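Local coordinates for [4Fe-4S]-dependent U34-ARNt thiolase (Methanococcus maripaludis, PDB 6SCY), which probably transfers sulfur to uridine 34 of tRNA, as an ATP-binding PP-loop enzyme that carries a [4Fe-4S] cluster, at residues N170-Y182 against S258-L270. Sequence-based numbering, arbitrary orientation.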
ATOM      1  N   ASN A 170       5.823   4.825 -17.093  1.00 52.16           N
ATOM      2  CA  ASN A 170       5.478   6.175 -16.653  1.00 50.70           C
ATOM      3  C   ASN A 170       5.018   6.171 -15.188  1.00 53.42           C
ATOM      4  O   ASN A 170       4.931   5.098 -14.593  1.00 52.33           O
ATOM      5  CB  ASN A 170       4.489   6.846 -17.621  1.00 48.46           C
ATOM      6  CG  ASN A 170       3.099   6.268 -17.664  1.00 69.13           C
ATOM      7  OD1 ASN A 170       2.416   6.125 -16.655  1.00 63.85           O
ATOM      8  ND2 ASN A 170       2.626   5.949 -18.845  1.00 62.57           N
ATOM      9  N   LEU A 171       4.753   7.355 -14.595  1.00 50.14           N
ATOM     10  CA  LEU A 171       4.329   7.465 -13.192  1.00 49.57           C
ATOM     11  C   LEU A 171       3.094   6.632 -12.879  1.00 53.99           C
ATOM     12  O   LEU A 171       3.078   5.952 -11.847  1.00 53.86           O
ATOM     13  CB  LEU A 171       4.138   8.929 -12.766  1.00 49.46           C
ATOM     14  CG  LEU A 171       3.860   9.198 -11.283  1.00 53.35           C
ATOM     15  CD1 LEU A 171       5.013   8.743 -10.400  1.00 53.17           C
ATOM     16  CD2 LEU A 171       3.584  10.664 -11.050  1.00 55.73           C
ATOM     17  N   ASP A 172       2.080   6.660 -13.785  1.00 50.08           N
ATOM     18  CA  ASP A 172       0.843   5.886 -13.663  1.00 49.17           C
ATOM     19  C   ASP A 172       1.173   4.394 -13.635  1.00 51.56           C
ATOM     20  O   ASP A 172       0.765   3.731 -12.687  1.00 52.61           O
ATOM     21  CB  ASP A 172      -0.137   6.212 -14.798  1.00 51.13           C
ATOM     22  CG  ASP A 172      -0.998   7.437 -14.578  1.00 65.21           C
ATOM     23  OD1 ASP A 172      -0.458   8.565 -14.641  1.00 65.00           O
ATOM     24  OD2 ASP A 172      -2.219   7.272 -14.383  1.00 76.43           O
ATOM     25  N   ASP A 173       1.982   3.891 -14.614  1.00 45.34           N
ATOM     26  CA  ASP A 173       2.450   2.494 -14.727  1.00 44.22           C
ATOM     27  C   ASP A 173       3.089   1.978 -13.430  1.00 46.84           C
ATOM     28  O   ASP A 173       2.829   0.842 -13.021  1.00 46.17           O
ATOM     29  CB  ASP A 173       3.500   2.362 -15.850  1.00 45.82           C
ATOM     30  CG  ASP A 173       2.953   2.272 -17.252  1.00 53.38           C
ATOM     31  OD1 ASP A 173       2.745   1.142 -17.735  1.00 55.07           O
ATOM     32  OD2 ASP A 173       2.761   3.325 -17.875  1.00 56.00           O
ATOM     33  N   VAL A 174       3.940   2.820 -12.807  1.00 43.03           N
ATOM     34  CA  VAL A 174       4.700   2.542 -11.588  1.00 42.55           C
ATOM     35  C   VAL A 174       3.820   2.579 -10.329  1.00 46.07           C
ATOM     36  O   VAL A 174       3.962   1.691  -9.493  1.00 46.07           O
ATOM     37  CB  VAL A 174       5.936   3.466 -11.487  1.00 46.42           C
ATOM     38  CG1 VAL A 174       6.729   3.214 -10.211  1.00 46.27           C
ATOM     39  CG2 VAL A 174       6.834   3.286 -12.703  1.00 46.22           C
ATOM     40  N   ALA A 175       2.916   3.577 -10.199  1.00 41.52           N
ATOM     41  CA  ALA A 175       1.996   3.701  -9.061  1.00 41.06           C
ATOM     42  C   ALA A 175       1.041   2.511  -8.967  1.00 46.75           C
ATOM     43  O   ALA A 175       0.751   2.051  -7.866  1.00 46.87           O
ATOM     44  CB  ALA A 175       1.207   4.994  -9.166  1.00 41.50           C
ATOM     45  N   GLN A 176       0.585   2.000 -10.127  1.00 44.32           N
ATOM     46  CA  GLN A 176      -0.323   0.864 -10.266  1.00 44.60           C
ATOM     47  C   GLN A 176       0.317  -0.423  -9.790  1.00 50.49           C
ATOM     48  O   GLN A 176      -0.299  -1.149  -9.012  1.00 51.64           O
ATOM     49  CB  GLN A 176      -0.757   0.700 -11.731  1.00 45.88           C
ATOM     50  CG  GLN A 176      -1.748   1.751 -12.195  1.00 58.57           C
ATOM     51  CD  GLN A 176      -1.745   1.925 -13.686  1.00 75.35           C
ATOM     52  OE1 GLN A 176      -1.307   1.051 -14.447  1.00 69.67           O
ATOM     53  NE2 GLN A 176      -2.241   3.071 -14.135  1.00 69.32           N
ATOM     54  N   ALA A 177       1.536  -0.727 -10.283  1.00 46.83           N
ATOM     55  CA  ALA A 177       2.293  -1.928  -9.935  1.00 46.79           C
ATOM     56  C   ALA A 177       2.598  -2.003  -8.437  1.00 49.86           C
ATOM     57  O   ALA A 177       2.515  -3.088  -7.854  1.00 50.37           O
ATOM     58  CB  ALA A 177       3.579  -1.975 -10.742  1.00 47.61           C
ATOM     59  N   VAL A 178       2.913  -0.846  -7.817  1.00 44.69           N
ATOM     60  CA  VAL A 178       3.208  -0.709  -6.391  1.00 43.59           C
ATOM     61  C   VAL A 178       1.934  -1.058  -5.624  1.00 49.36           C
ATOM     62  O   VAL A 178       1.971  -1.928  -4.757  1.00 49.14           O
ATOM     63  CB  VAL A 178       3.752   0.706  -6.052  1.00 46.24           C
ATOM     64  CG1 VAL A 178       3.680   0.992  -4.562  1.00 46.21           C
ATOM     65  CG2 VAL A 178       5.179   0.887  -6.552  1.00 45.70           C
ATOM     66  N   MET A 179       0.803  -0.431  -6.002  1.00 47.39           N
ATOM     67  CA  MET A 179      -0.514  -0.649  -5.405  1.00 47.90           C
ATOM     68  C   MET A 179      -0.964  -2.099  -5.559  1.00 54.12           C
ATOM     69  O   MET A 179      -1.555  -2.635  -4.626  1.00 54.65           O
ATOM     70  CB  MET A 179      -1.549   0.319  -6.002  1.00 50.14           C
ATOM     71  CG  MET A 179      -2.764   0.548  -5.120  1.00 53.75           C
ATOM     72  SD  MET A 179      -2.450   1.586  -3.659  1.00 57.81           S
ATOM     73  CE  MET A 179      -4.024   2.339  -3.488  1.00 54.62           C
ATOM     74  N   MET A 180      -0.673  -2.736  -6.716  1.00 51.82           N
ATOM     75  CA  MET A 180      -1.009  -4.140  -6.981  1.00 52.61           C
ATOM     76  C   MET A 180      -0.256  -5.037  -5.995  1.00 57.17           C
ATOM     77  O   MET A 180      -0.869  -5.895  -5.363  1.00 56.10           O
ATOM     78  CB  MET A 180      -0.680  -4.531  -8.438  1.00 55.29           C
ATOM     79  CG  MET A 180      -1.752  -4.135  -9.433  1.00 59.54           C
ATOM     80  SD  MET A 180      -1.320  -4.453 -11.174  1.00 64.51           S
ATOM     81  CE  MET A 180      -1.660  -6.183 -11.294  1.00 61.45           C
ATOM     82  N   ASN A 181       1.061  -4.775  -5.819  1.00 54.70           N
ATOM     83  CA  ASN A 181       1.961  -5.481  -4.901  1.00 54.95           C
ATOM     84  C   ASN A 181       1.503  -5.289  -3.442  1.00 58.47           C
ATOM     85  O   ASN A 181       1.709  -6.176  -2.613  1.00 59.08           O
ATOM     86  CB  ASN A 181       3.409  -4.996  -5.113  1.00 58.02           C
ATOM     87  CG  ASN A 181       4.424  -5.470  -4.094  1.00 90.08           C
ATOM     88  OD1 ASN A 181       4.716  -4.785  -3.109  1.00 86.02           O
ATOM     89  ND2 ASN A 181       4.994  -6.647  -4.314  1.00 83.21           N
ATOM     90  N   TYR A 182       0.868  -4.142  -3.147  1.00 53.02           N
ATOM     91  CA  TYR A 182       0.331  -3.802  -1.831  1.00 51.30           C
ATOM     92  C   TYR A 182      -0.960  -4.593  -1.577  1.00 55.29           C
ATOM     93  O   TYR A 182      -1.052  -5.263  -0.549  1.00 53.63           O
ATOM     94  CB  TYR A 182       0.061  -2.284  -1.735  1.00 51.30           C
ATOM     95  CG  TYR A 182       1.256  -1.380  -1.482  1.00 51.68           C
ATOM     96  CD1 TYR A 182       2.506  -1.907  -1.161  1.00 52.81           C
ATOM     97  CD2 TYR A 182       1.126   0.001  -1.520  1.00 52.73           C
ATOM     98  CE1 TYR A 182       3.597  -1.077  -0.899  1.00 52.22           C
ATOM     99  CE2 TYR A 182       2.201   0.841  -1.236  1.00 53.69           C
ATOM    100  CZ  TYR A 182       3.435   0.298  -0.932  1.00 59.49           C
ATOM    101  OH  TYR A 182       4.484   1.140  -0.657  1.00 59.75           O
ATOM    102  N   SER A 258      -0.990  11.854  -5.278  1.00 57.78           N
ATOM    103  CA  SER A 258      -1.165  10.541  -4.660  1.00 56.02           C
ATOM    104  C   SER A 258      -0.237   9.515  -5.285  1.00 58.30           C
ATOM    105  O   SER A 258       0.505   8.863  -4.555  1.00 58.14           O
ATOM    106  CB  SER A 258      -2.618  10.094  -4.736  1.00 58.17           C
ATOM    107  OG  SER A 258      -3.411  10.831  -3.822  1.00 65.40           O
ATOM    108  N   LYS A 259      -0.224   9.429  -6.634  1.00 53.27           N
ATOM    109  CA  LYS A 259       0.630   8.531  -7.419  1.00 51.75           C
ATOM    110  C   LYS A 259       2.101   8.710  -7.053  1.00 54.91           C
ATOM    111  O   LYS A 259       2.795   7.711  -6.902  1.00 54.42           O
ATOM    112  CB  LYS A 259       0.427   8.745  -8.924  1.00 52.87           C
ATOM    113  CG  LYS A 259      -0.931   8.315  -9.443  1.00 56.81           C
ATOM    114  CD  LYS A 259      -1.172   8.874 -10.831  1.00 64.40           C
ATOM    115  CE  LYS A 259      -2.549   8.551 -11.355  1.00 74.51           C
ATOM    116  NZ  LYS A 259      -2.860   9.320 -12.591  1.00 84.15           N
ATOM    117  N   TYR A 260       2.567   9.964  -6.864  1.00 51.78           N
ATOM    118  CA  TYR A 260       3.953  10.203  -6.464  1.00 52.62           C
ATOM    119  C   TYR A 260       4.242   9.736  -5.035  1.00 55.55           C
ATOM    120  O   TYR A 260       5.281   9.114  -4.815  1.00 55.41           O
ATOM    121  CB  TYR A 260       4.396  11.665  -6.668  1.00 55.56           C
ATOM    122  CG  TYR A 260       5.846  11.898  -6.269  1.00 60.68           C
ATOM    123  CD1 TYR A 260       6.894  11.449  -7.072  1.00 63.37           C
ATOM    124  CD2 TYR A 260       6.169  12.525  -5.066  1.00 62.56           C
ATOM    125  CE1 TYR A 260       8.229  11.641  -6.700  1.00 65.24           C
ATOM    126  CE2 TYR A 260       7.502  12.729  -4.688  1.00 64.00           C
ATOM    127  CZ  TYR A 260       8.530  12.280  -5.507  1.00 72.88           C
ATOM    128  OH  TYR A 260       9.847  12.469  -5.144  1.00 74.04           O
ATOM    129  N   SER A 261       3.342  10.042  -4.067  1.00 50.66           N
ATOM    130  CA  SER A 261       3.521   9.647  -2.665  1.00 49.43           C
ATOM    131  C   SER A 261       3.412   8.147  -2.466  1.00 50.93           C
ATOM    132  O   SER A 261       4.030   7.628  -1.544  1.00 50.68           O
ATOM    133  CB  SER A 261       2.584  10.408  -1.735  1.00 53.70           C
ATOM    134  OG  SER A 261       1.243   9.970  -1.857  1.00 67.46           O
ATOM    135  N   ILE A 262       2.655   7.448  -3.341  1.00 46.49           N
ATOM    136  CA  ILE A 262       2.523   5.989  -3.329  1.00 46.06           C
ATOM    137  C   ILE A 262       3.883   5.398  -3.742  1.00 51.95           C
ATOM    138  O   ILE A 262       4.390   4.513  -3.050  1.00 52.43           O
ATOM    139  CB  ILE A 262       1.363   5.496  -4.240  1.00 48.62           C
ATOM    140  CG1 ILE A 262      -0.010   5.892  -3.664  1.00 48.94           C
ATOM    141  CG2 ILE A 262       1.425   3.983  -4.428  1.00 49.57           C
ATOM    142  CD1 ILE A 262      -1.186   5.901  -4.694  1.00 55.10           C
ATOM    143  N   VAL A 263       4.483   5.933  -4.837  1.00 48.96           N
ATOM    144  CA  VAL A 263       5.776   5.515  -5.392  1.00 48.96           C
ATOM    145  C   VAL A 263       6.931   5.875  -4.452  1.00 56.06           C
ATOM    146  O   VAL A 263       7.727   4.998  -4.124  1.00 56.15           O
ATOM    147  CB  VAL A 263       6.003   6.030  -6.838  1.00 51.82           C
ATOM    148  CG1 VAL A 263       7.383   5.636  -7.364  1.00 51.97           C
ATOM    149  CG2 VAL A 263       4.926   5.526  -7.780  1.00 51.67           C
ATOM    150  N   ARG A 264       7.019   7.145  -4.008  1.00 55.12           N
ATOM    151  CA  ARG A 264       8.073   7.604  -3.093  1.00 56.83           C
ATOM    152  C   ARG A 264       8.063   6.786  -1.795  1.00 63.72           C
ATOM    153  O   ARG A 264       9.124   6.564  -1.201  1.00 64.12           O
ATOM    154  CB  ARG A 264       7.948   9.107  -2.791  1.00 59.12           C
ATOM    155  CG  ARG A 264       9.291   9.751  -2.444  1.00 76.07           C
ATOM    156  CD  ARG A 264       9.146  10.955  -1.515  1.00 94.38           C
ATOM    157  NE  ARG A 264      10.401  11.281  -0.822  1.00105.25           N
ATOM    158  CZ  ARG A 264      11.252  12.226  -1.206  1.00123.71           C
ATOM    159  NH1 ARG A 264      11.001  12.961  -2.282  1.00111.23           N
ATOM    160  NH2 ARG A 264      12.363  12.445  -0.513  1.00114.56           N
ATOM    161  N   GLY A 265       6.868   6.327  -1.407  1.00 61.02           N
ATOM    162  CA  GLY A 265       6.630   5.500  -0.234  1.00 60.99           C
ATOM    163  C   GLY A 265       7.203   4.111  -0.393  1.00 65.21           C
ATOM    164  O   GLY A 265       7.623   3.507   0.591  1.00 64.94           O
ATOM    165  N   TYR A 266       7.232   3.605  -1.631  1.00 62.52           N
ATOM    166  CA  TYR A 266       7.781   2.292  -1.966  1.00 63.29           C
ATOM    167  C   TYR A 266       9.303   2.372  -2.103  1.00 69.25           C
ATOM    168  O   TYR A 266       9.995   1.397  -1.805  1.00 68.78           O
ATOM    169  CB  TYR A 266       7.157   1.785  -3.272  1.00 64.52           C
ATOM    170  CG  TYR A 266       7.470   0.342  -3.592  1.00 66.53           C
ATOM    171  CD1 TYR A 266       6.674  -0.688  -3.103  1.00 68.51           C
ATOM    172  CD2 TYR A 266       8.524   0.009  -4.440  1.00 67.70           C
ATOM    173  CE1 TYR A 266       6.930  -2.016  -3.429  1.00 69.83           C
ATOM    174  CE2 TYR A 266       8.798  -1.317  -4.764  1.00 69.00           C
ATOM    175  CZ  TYR A 266       7.997  -2.326  -4.256  1.00 79.47           C
ATOM    176  OH  TYR A 266       8.249  -3.637  -4.581  1.00 84.33           O
ATOM    177  N   GLU A 267       9.811   3.523  -2.588  1.00 67.26           N
ATOM    178  CA  GLU A 267      11.238   3.791  -2.774  1.00 67.84           C
ATOM    179  C   GLU A 267      11.942   3.801  -1.414  1.00 74.47           C
ATOM    180  O   GLU A 267      12.957   3.125  -1.251  1.00 74.03           O
ATOM    181  CB  GLU A 267      11.443   5.112  -3.534  1.00 69.10           C
ATOM    182  CG  GLU A 267      11.037   5.024  -4.999  1.00 78.08           C
ATOM    183  CD  GLU A 267      11.061   6.284  -5.843  1.00 95.26           C
ATOM    184  OE1 GLU A 267      11.303   7.386  -5.296  1.00 93.14           O
ATOM    185  OE2 GLU A 267      10.827   6.164  -7.069  1.00 83.14           O
ATOM    186  N   ARG A 268      11.356   4.523  -0.432  1.00 73.41           N
ATOM    187  CA  ARG A 268      11.789   4.624   0.967  1.00 74.60           C
ATOM    188  C   ARG A 268      11.689   3.263   1.700  1.00 81.66           C
ATOM    189  O   ARG A 268      12.468   2.998   2.615  1.00 81.21           O
ATOM    190  CB  ARG A 268      10.902   5.641   1.697  1.00 75.89           C
ATOM    191  CG  ARG A 268      11.538   7.002   1.954  1.00 90.74           C
ATOM    192  CD  ARG A 268      10.762   7.786   3.009  1.00101.74           C
ATOM    193  NE  ARG A 268      10.944   7.227   4.352  1.00109.83           N
ATOM    194  CZ  ARG A 268      11.781   7.709   5.266  1.00122.24           C
ATOM    195  NH1 ARG A 268      12.505   8.793   5.010  1.00108.48           N
ATOM    196  NH2 ARG A 268      11.889   7.121   6.449  1.00107.62           N
ATOM    197  N   LEU A 269      10.696   2.431   1.322  1.00 80.73           N
ATOM    198  CA  LEU A 269      10.425   1.099   1.872  1.00 81.39           C
ATOM    199  C   LEU A 269      11.515   0.131   1.421  1.00 88.98           C
ATOM    200  O   LEU A 269      12.070  -0.583   2.255  1.00 89.31           O
ATOM    201  CB  LEU A 269       9.048   0.621   1.371  1.00 81.17           C
ATOM    202  CG  LEU A 269       8.377  -0.534   2.102  1.00 85.67           C
ATOM    203  CD1 LEU A 269       6.897  -0.262   2.280  1.00 85.85           C
ATOM    204  CD2 LEU A 269       8.570  -1.846   1.350  1.00 88.08           C
ATOM    205  N   LEU A 270      11.831   0.131   0.111  1.00 87.67           N
ATOM    206  CA  LEU A 270      12.817  -0.745  -0.516  1.00 88.72           C
ATOM    207  C   LEU A 270      14.268  -0.514  -0.051  1.00 95.77           C
ATOM    208  O   LEU A 270      15.096  -1.417  -0.201  1.00 95.53           O
ATOM    209  CB  LEU A 270      12.705  -0.642  -2.043  1.00 88.83           C
ATOM    210  CG  LEU A 270      12.876  -1.945  -2.814  1.00 93.60           C
ATOM    211  CD1 LEU A 270      11.586  -2.740  -2.851  1.00 93.54           C
ATOM    212  CD2 LEU A 270      13.332  -1.668  -4.224  1.00 96.71           C
TER
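Lys259 runs extended past the methyl of Ala175 to the carboxylate of Asp172, where its NZ meets OD2 at 2.8 Å in a salt bridge, coming from above the carboxylate plane. Its CG lies anti to the carbonyl carbon (chi1 -68°), and the straight chain beyond it spans the gap; on the way CB packs 3.8 Å from Ala175 CB. Asp249 of helix 239-254 also pairs with NZ, while Asp172 OD1 accepts from Glu214 N. Helices 171-182 and 258-270 cross at 59°, their axes 8.9 Å apart. Val263 CG2 rests 3.7 Å from Ala175 CA, and its CG1 meets Val174 CG1. Val178 forks: CG1 touches Ile262 CG2 at 3.7 Å, and CG2 sits over one face of the Tyr266 ring in a CH-pi contact. The Tyr182 side chain is a knob among Ile262, Gly265, Tyr266 and Leu269, its CE1 at the edge of the Tyr266 ring. Without the ammonium, as with an alanine here, the close carboxylates of Asp172 and Asp249 would probably lose their shared positive mate. The contact thus joins an apolar seam to a buried ion pair, on a helix whose first turn, capped by Asn170, holds Asp173, a predicted ATP-binding residue.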